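Local structure of probable glutamine-binding lipoprotein GlnH (GLNBP) (Mycobacterium tuberculosis, 6H20) at residues K120-T125 / K130-S135; D210-G215 / Q233-G238. The protein probably serves as an extracytoplasmic lipoprotein sensor that binds amino acids, aspartate above all, and through this regulates protein kinase G to control glutamate metabolism. All coordinates share one frame; numbering follows the deposited sequence.

Contact 1: residues K120-T125 / K130-S135. With ASN (asparagine), chain B.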
loop_
_atom_site.group_PDB
_atom_site.type_symbol
_atom_site.label_atom_id
_atom_site.label_comp_id
_atom_site.label_asym_id
_atom_site.label_seq_id
_atom_site.Cartn_x
_atom_site.Cartn_y
_atom_site.Cartn_z
ATOM N N LYS A 120 0.979 -4.864 -0.775
ATOM C CA LYS A 120 1.857 -3.920 -0.088
ATOM C C LYS A 120 1.370 -2.518 -0.388
ATOM O O LYS A 120 1.972 -1.797 -1.196
ATOM C CB LYS A 120 3.314 -4.106 -0.534
ATOM C CG LYS A 120 4.287 -3.356 0.386
ATOM C CD LYS A 120 5.602 -3.058 -0.313
ATOM C CE LYS A 120 6.586 -2.302 0.582
ATOM N NZ LYS A 120 5.975 -1.242 1.434
ATOM N N THR A 121 0.259 -2.153 0.252
ATOM C CA THR A 121 -0.375 -0.836 0.144
ATOM C C THR A 121 -0.305 -0.256 -1.274
ATOM O O THR A 121 0.027 0.909 -1.472
ATOM C CB THR A 121 0.195 0.151 1.188
ATOM O OG1 THR A 121 1.607 0.365 0.983
ATOM C CG2 THR A 121 -0.024 -0.378 2.608
ATOM N N MET A 122 -0.618 -1.066 -2.282
ATOM C CA MET A 122 -0.233 -0.700 -3.643
ATOM C C MET A 122 -1.369 0.057 -4.316
ATOM O O MET A 122 -2.354 -0.546 -4.759
ATOM C CB MET A 122 0.182 -1.922 -4.458
ATOM C CG MET A 122 0.933 -1.540 -5.717
ATOM S SD MET A 122 1.581 -3.002 -6.511
ATOM C CE MET A 122 2.411 -2.245 -7.899
ATOM N N SER A 123 -1.227 1.382 -4.404
ATOM C CA SER A 123 -2.258 2.192 -5.043
ATOM C C SER A 123 -2.390 1.849 -6.520
ATOM O O SER A 123 -1.401 1.722 -7.250
ATOM C CB SER A 123 -1.939 3.675 -4.911
ATOM O OG SER A 123 -1.973 4.040 -3.552
ATOM N N ILE A 124 -3.635 1.719 -6.954
ATOM C CA ILE A 124 -3.954 1.410 -8.343
ATOM C C ILE A 124 -3.941 2.719 -9.117
ATOM O O ILE A 124 -4.723 3.628 -8.820
ATOM C CB ILE A 124 -5.337 0.757 -8.432
ATOM C CG1 ILE A 124 -5.413 -0.555 -7.642
ATOM C CG2 ILE A 124 -5.733 0.516 -9.902
ATOM C CD1 ILE A 124 -6.869 -0.949 -7.259
ATOM N N THR A 125 -3.067 2.819 -10.117
ATOM C CA THR A 125 -2.978 4.021 -10.939
ATOM C C THR A 125 -2.954 3.639 -12.414
ATOM O O THR A 125 -2.615 2.511 -12.785
ATOM C CB THR A 125 -1.725 4.863 -10.632
ATOM O OG1 THR A 125 -0.556 4.159 -11.065
ATOM C CG2 THR A 125 -1.625 5.181 -9.125
ATOM N N LYS A 130 -0.318 0.320 -16.943
ATOM C CA LYS A 130 0.395 0.052 -18.189
ATOM C C LYS A 130 1.396 -1.084 -18.028
ATOM O O LYS A 130 1.815 -1.681 -19.029
ATOM C CB LYS A 130 1.157 1.302 -18.635
ATOM C CG LYS A 130 0.287 2.479 -19.047
ATOM C CD LYS A 130 1.140 3.699 -19.365
ATOM C CE LYS A 130 0.275 4.899 -19.699
ATOM N NZ LYS A 130 0.592 5.482 -21.027
ATOM N N LEU A 131 1.792 -1.388 -16.792
ATOM C CA LEU A 131 2.869 -2.323 -16.502
ATOM C C LEU A 131 2.439 -3.569 -15.741
ATOM O O LEU A 131 3.061 -4.618 -15.919
ATOM C CB LEU A 131 3.975 -1.622 -15.697
ATOM C CG LEU A 131 4.511 -0.337 -16.318
ATOM C CD1 LEU A 131 5.477 0.345 -15.362
ATOM C CD2 LEU A 131 5.188 -0.649 -17.647
ATOM N N VAL A 132 1.428 -3.481 -14.872
ATOM C CA VAL A 132 0.968 -4.618 -14.087
ATOM C C VAL A 132 -0.554 -4.611 -14.052
ATOM O O VAL A 132 -1.202 -3.620 -14.390
ATOM C CB VAL A 132 1.516 -4.598 -12.643
ATOM C CG1 VAL A 132 3.041 -4.577 -12.646
ATOM C CG2 VAL A 132 0.966 -3.395 -11.868
ATOM N N ASN A 133 -1.123 -5.729 -13.615
ATOM C CA ASN A 133 -2.555 -5.807 -13.377
ATOM C C ASN A 133 -2.862 -5.602 -11.894
ATOM O O ASN A 133 -1.984 -5.655 -11.037
ATOM C CB ASN A 133 -3.106 -7.147 -13.860
ATOM C CG ASN A 133 -4.340 -6.971 -14.681
ATOM O OD1 ASN A 133 -5.261 -6.278 -14.257
ATOM N ND2 ASN A 133 -4.361 -7.552 -15.873
ATOM N N PHE A 134 -4.142 -5.383 -11.599
ATOM C CA PHE A 134 -4.580 -5.200 -10.221
ATOM C C PHE A 134 -5.934 -5.859 -10.020
ATOM O O PHE A 134 -6.773 -5.890 -10.925
ATOM C CB PHE A 134 -4.775 -3.722 -9.851
ATOM C CG PHE A 134 -3.498 -2.929 -9.768
ATOM C CD1 PHE A 134 -2.709 -2.966 -8.619
ATOM C CD2 PHE A 134 -3.109 -2.116 -10.816
ATOM C CE1 PHE A 134 -1.539 -2.214 -8.530
ATOM C CE2 PHE A 134 -1.938 -1.367 -10.745
ATOM C CZ PHE A 134 -1.154 -1.410 -9.591
ATOM N N SER A 135 -6.146 -6.351 -8.803
ATOM C CA SER A 135 -7.466 -6.713 -8.314
ATOM C C SER A 135 -8.330 -5.467 -8.148
ATOM O O SER A 135 -7.881 -4.328 -8.317
ATOM C CB SER A 135 -7.355 -7.357 -6.932
ATOM O OG SER A 135 -6.974 -6.391 -5.954
HETATM N N ASN B . 0.108 3.640 -1.471
HETATM C CA ASN B . 1.251 4.440 -1.910
HETATM C C ASN B . 1.825 3.845 -3.182
HETATM O O ASN B . 2.934 4.219 -3.606
HETATM C CB ASN B . 2.317 4.513 -0.815
HETATM C CG ASN B . 2.984 3.185 -0.559
HETATM O OD1 ASN B . 2.492 2.127 -0.939
HETATM N ND2 ASN B . 4.140 3.239 0.062
HETATM O OXT ASN B . 1.161 2.974 -3.785
#
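F134 is held from two different directions by one irregular loop, with no hydrogen bond linking the two segments. I124 lies over a face of the phenyl ring in a CH-pi contact, its CG1 4.0 Å from the F134 ring centroid and offset toward the rim. Its other branch, CG2, reaches CD2 of F134, so both branches of the beta-branched side chain rest on the ring. M122 instead meets the rim. With CG anti to the backbone N (chi1 -164°) and the chain extended beyond it, M122 crosses F134 at about a right angle: CG sits at the ring edge in plane, and SD lies obliquely 3.8 Å from F134 CE1, a Met-aromatic contact. The long, flexible thioether ends with CE near CE1 and CZ of the ring, 4.4 Å from V132 CG2.

The residues between and before these apolar ones turn to the bound asparagine. T121 adopts a left-handed backbone conformation and offers two groups: its O accepts the ligand N at 2.7 Å, and its OG1 donates to the ligand OD1 at 2.8 Å. S123 N gives a nearly straight bond, 163° at the hydrogen, to the ligand OXT. The S123 side chain leaves its backbone away from 130-135, and its OG accepts from the ligand N at 3.0 Å and is also hydrogen-bonded to Q233. R106, R128, T171 and D209 add further hydrogen bonds to the ligand. In this protein the loop packs apolar side chains behind and turns polar groups forward, forming part of the amino-acid pocket of a family 3 solute-binding protein.

Contact 2: residues D210-G215 / Q233-G238. With ASN (asparagine), chain B.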
loop_
_atom_site.group_PDB
_atom_site.type_symbol
_atom_site.label_atom_id
_atom_site.label_comp_id
_atom_site.label_asym_id
_atom_site.label_seq_id
_atom_site.Cartn_x
_atom_site.Cartn_y
_atom_site.Cartn_z
ATOM N N ASP A 210 -2.934 7.997 4.786
ATOM C CA ASP A 210 -3.296 8.141 6.197
ATOM C C ASP A 210 -3.256 6.813 6.951
ATOM O O ASP A 210 -2.937 6.788 8.148
ATOM C CB ASP A 210 -4.635 8.879 6.369
ATOM C CG ASP A 210 -5.822 8.236 5.633
ATOM O OD1 ASP A 210 -5.697 7.249 4.876
ATOM O OD2 ASP A 210 -6.941 8.769 5.836
ATOM N N THR A 211 -3.541 5.707 6.261
ATOM C CA THR A 211 -3.396 4.365 6.824
ATOM C C THR A 211 -1.966 4.105 7.299
ATOM O O THR A 211 -1.746 3.661 8.435
ATOM C CB THR A 211 -3.736 3.356 5.727
ATOM O OG1 THR A 211 -3.130 3.801 4.509
ATOM C CG2 THR A 211 -5.259 3.258 5.526
ATOM N N ILE A 212 -0.983 4.329 6.420
ATOM C CA ILE A 212 0.429 4.144 6.778
ATOM C C ILE A 212 0.813 5.092 7.908
ATOM O O ILE A 212 1.494 4.704 8.877
ATOM C CB ILE A 212 1.327 4.336 5.537
ATOM C CG1 ILE A 212 0.988 3.302 4.467
ATOM C CG2 ILE A 212 2.825 4.280 5.934
ATOM C CD1 ILE A 212 1.760 3.520 3.169
ATOM N N LEU A 213 0.384 6.353 7.803
ATOM C CA LEU A 213 0.704 7.328 8.846
ATOM C C LEU A 213 0.143 6.909 10.201
ATOM O O LEU A 213 0.796 7.114 11.234
ATOM C CB LEU A 213 0.161 8.704 8.465
ATOM C CG LEU A 213 0.738 9.377 7.217
ATOM C CD1 LEU A 213 0.105 10.759 7.061
ATOM C CD2 LEU A 213 2.266 9.487 7.296
ATOM N N ALA A 214 -1.067 6.326 10.218
ATOM C CA ALA A 214 -1.632 5.836 11.475
ATOM C C ALA A 214 -0.754 4.759 12.101
ATOM O O ALA A 214 -0.624 4.690 13.331
ATOM C CB ALA A 214 -3.052 5.315 11.243
ATOM N N GLY A 215 -0.129 3.917 11.274
ATOM C CA GLY A 215 0.815 2.948 11.800
ATOM C C GLY A 215 2.013 3.615 12.449
ATOM O O GLY A 215 2.532 3.139 13.467
ATOM N N GLN A 233 -5.922 6.985 -2.587
ATOM C CA GLN A 233 -4.988 5.857 -2.654
ATOM C C GLN A 233 -5.788 4.568 -2.569
ATOM O O GLN A 233 -5.959 3.981 -1.491
ATOM C CB GLN A 233 -3.965 5.934 -1.513
ATOM C CG GLN A 233 -3.282 7.296 -1.396
ATOM C CD GLN A 233 -2.347 7.623 -2.556
ATOM O OE1 GLN A 233 -1.779 6.735 -3.194
ATOM N NE2 GLN A 233 -2.170 8.910 -2.817
ATOM N N PRO A 234 -6.314 4.095 -3.694
ATOM C CA PRO A 234 -7.100 2.853 -3.676
ATOM C C PRO A 234 -6.194 1.639 -3.820
ATOM O O PRO A 234 -5.583 1.448 -4.881
ATOM C CB PRO A 234 -8.032 3.018 -4.886
ATOM C CG PRO A 234 -7.217 3.886 -5.870
ATOM C CD PRO A 234 -6.196 4.682 -5.044
ATOM N N TYR A 235 -6.091 0.822 -2.773
ATOM C CA TYR A 235 -5.156 -0.300 -2.784
ATOM C C TYR A 235 -5.691 -1.459 -3.610
ATOM O O TYR A 235 -6.854 -1.852 -3.488
ATOM C CB TYR A 235 -4.936 -0.828 -1.369
ATOM C CG TYR A 235 -4.222 0.096 -0.413
ATOM C CD1 TYR A 235 -3.717 1.331 -0.814
ATOM C CD2 TYR A 235 -4.067 -0.278 0.900
ATOM C CE1 TYR A 235 -3.050 2.174 0.104
ATOM C CE2 TYR A 235 -3.410 0.539 1.809
ATOM C CZ TYR A 235 -2.910 1.754 1.413
ATOM O OH TYR A 235 -2.258 2.546 2.348
ATOM N N GLY A 236 -4.815 -2.044 -4.419
ATOM C CA GLY A 236 -5.143 -3.256 -5.135
ATOM C C GLY A 236 -4.057 -4.289 -4.905
ATOM O O GLY A 236 -2.921 -3.959 -4.548
ATOM N N VAL A 237 -4.420 -5.552 -5.102
ATOM C CA VAL A 237 -3.429 -6.625 -5.149
ATOM C C VAL A 237 -2.774 -6.574 -6.518
ATOM O O VAL A 237 -3.457 -6.647 -7.543
ATOM C CB VAL A 237 -4.084 -7.991 -4.904
ATOM C CG1 VAL A 237 -3.065 -9.118 -5.093
ATOM C CG2 VAL A 237 -4.726 -8.033 -3.532
ATOM N N GLY A 238 -1.448 -6.419 -6.539
ATOM C CA GLY A 238 -0.716 -6.313 -7.794
ATOM C C GLY A 238 -0.393 -7.692 -8.350
ATOM O O GLY A 238 -0.018 -8.599 -7.614
HETATM N N ASN B . 0.108 3.640 -1.471
HETATM C CA ASN B . 1.251 4.440 -1.910
HETATM C C ASN B . 1.825 3.845 -3.182
HETATM O O ASN B . 2.934 4.219 -3.606
HETATM C CB ASN B . 2.317 4.513 -0.815
HETATM C CG ASN B . 2.984 3.185 -0.559
HETATM O OD1 ASN B . 2.492 2.127 -0.939
HETATM N ND2 ASN B . 4.140 3.239 0.062
HETATM O OXT ASN B . 1.161 2.974 -3.785
#
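One hydrogen bond carries the polar side of this contact: T211 OG1 donates to Y235 OH over a short 2.6 Å. The two side chains approach from opposite directions, and T211 places its hydroxyl between its own backbone N and carbonyl carbon (chi1 42°), facing the phenol. The phenol oxygen is also hydrogen-bonded to D209, which itself binds the ligand, so T211 acts in the second shell, fixing the end of a long tyrosine that spans from strand to helix. A small hydroxyl residue suits this spot, since its short arm meets the phenol oxygen directly.

Beyond the hydrogen bond there is one van der Waals touch between the segments, I212 CG1 at 3.9 Å from Y235 OH.

Toward the bound asparagine, the contacts are of van der Waals kind. The extended arm of I212 (chi2 175°) brings CD1 to 3.9 Å from ND2 of the ligand, against its amide end. Y235 CE1 lies 3.8 Å from the ligand N, with that nitrogen oblique to the ring. Q233, bent at chi2, brings OE1 to 4.0 Å from the ligand CA, and this oxygen also takes part in a hydrogen bond with T171 OG1.

In the fold, the first turn of helix 210-219, just after strand 205-207, faces Y235 on strand 232-240, while D210 and T211 also rest on A141 of strand 139-148, an antiparallel neighbour of 232-240.

Overall arrangement
From the N terminus, the chain leaves strand 117-118, passes through 120-125 and the short helix 126-129, and returns along strand 132-134, where contact 1 closes this tight loop. Contact 2 comes later and wholly in series, with neither nesting nor crossing: it closes over the 17 residues between its segments, which hold the end of helix 210-219 and strand 223-226. The two meet through strand 232-240, which lies beside both 117-118 and 132-134. S135 OG bonds V237 N at 2.8 Å, and T121 CB packs on Y235 CZ at 3.5 Å. Together they bring helix 210-219 and the 120-125 loop to the same ligand, consistent with the two-lobed periplasmic-binding-protein fold closing around its solute.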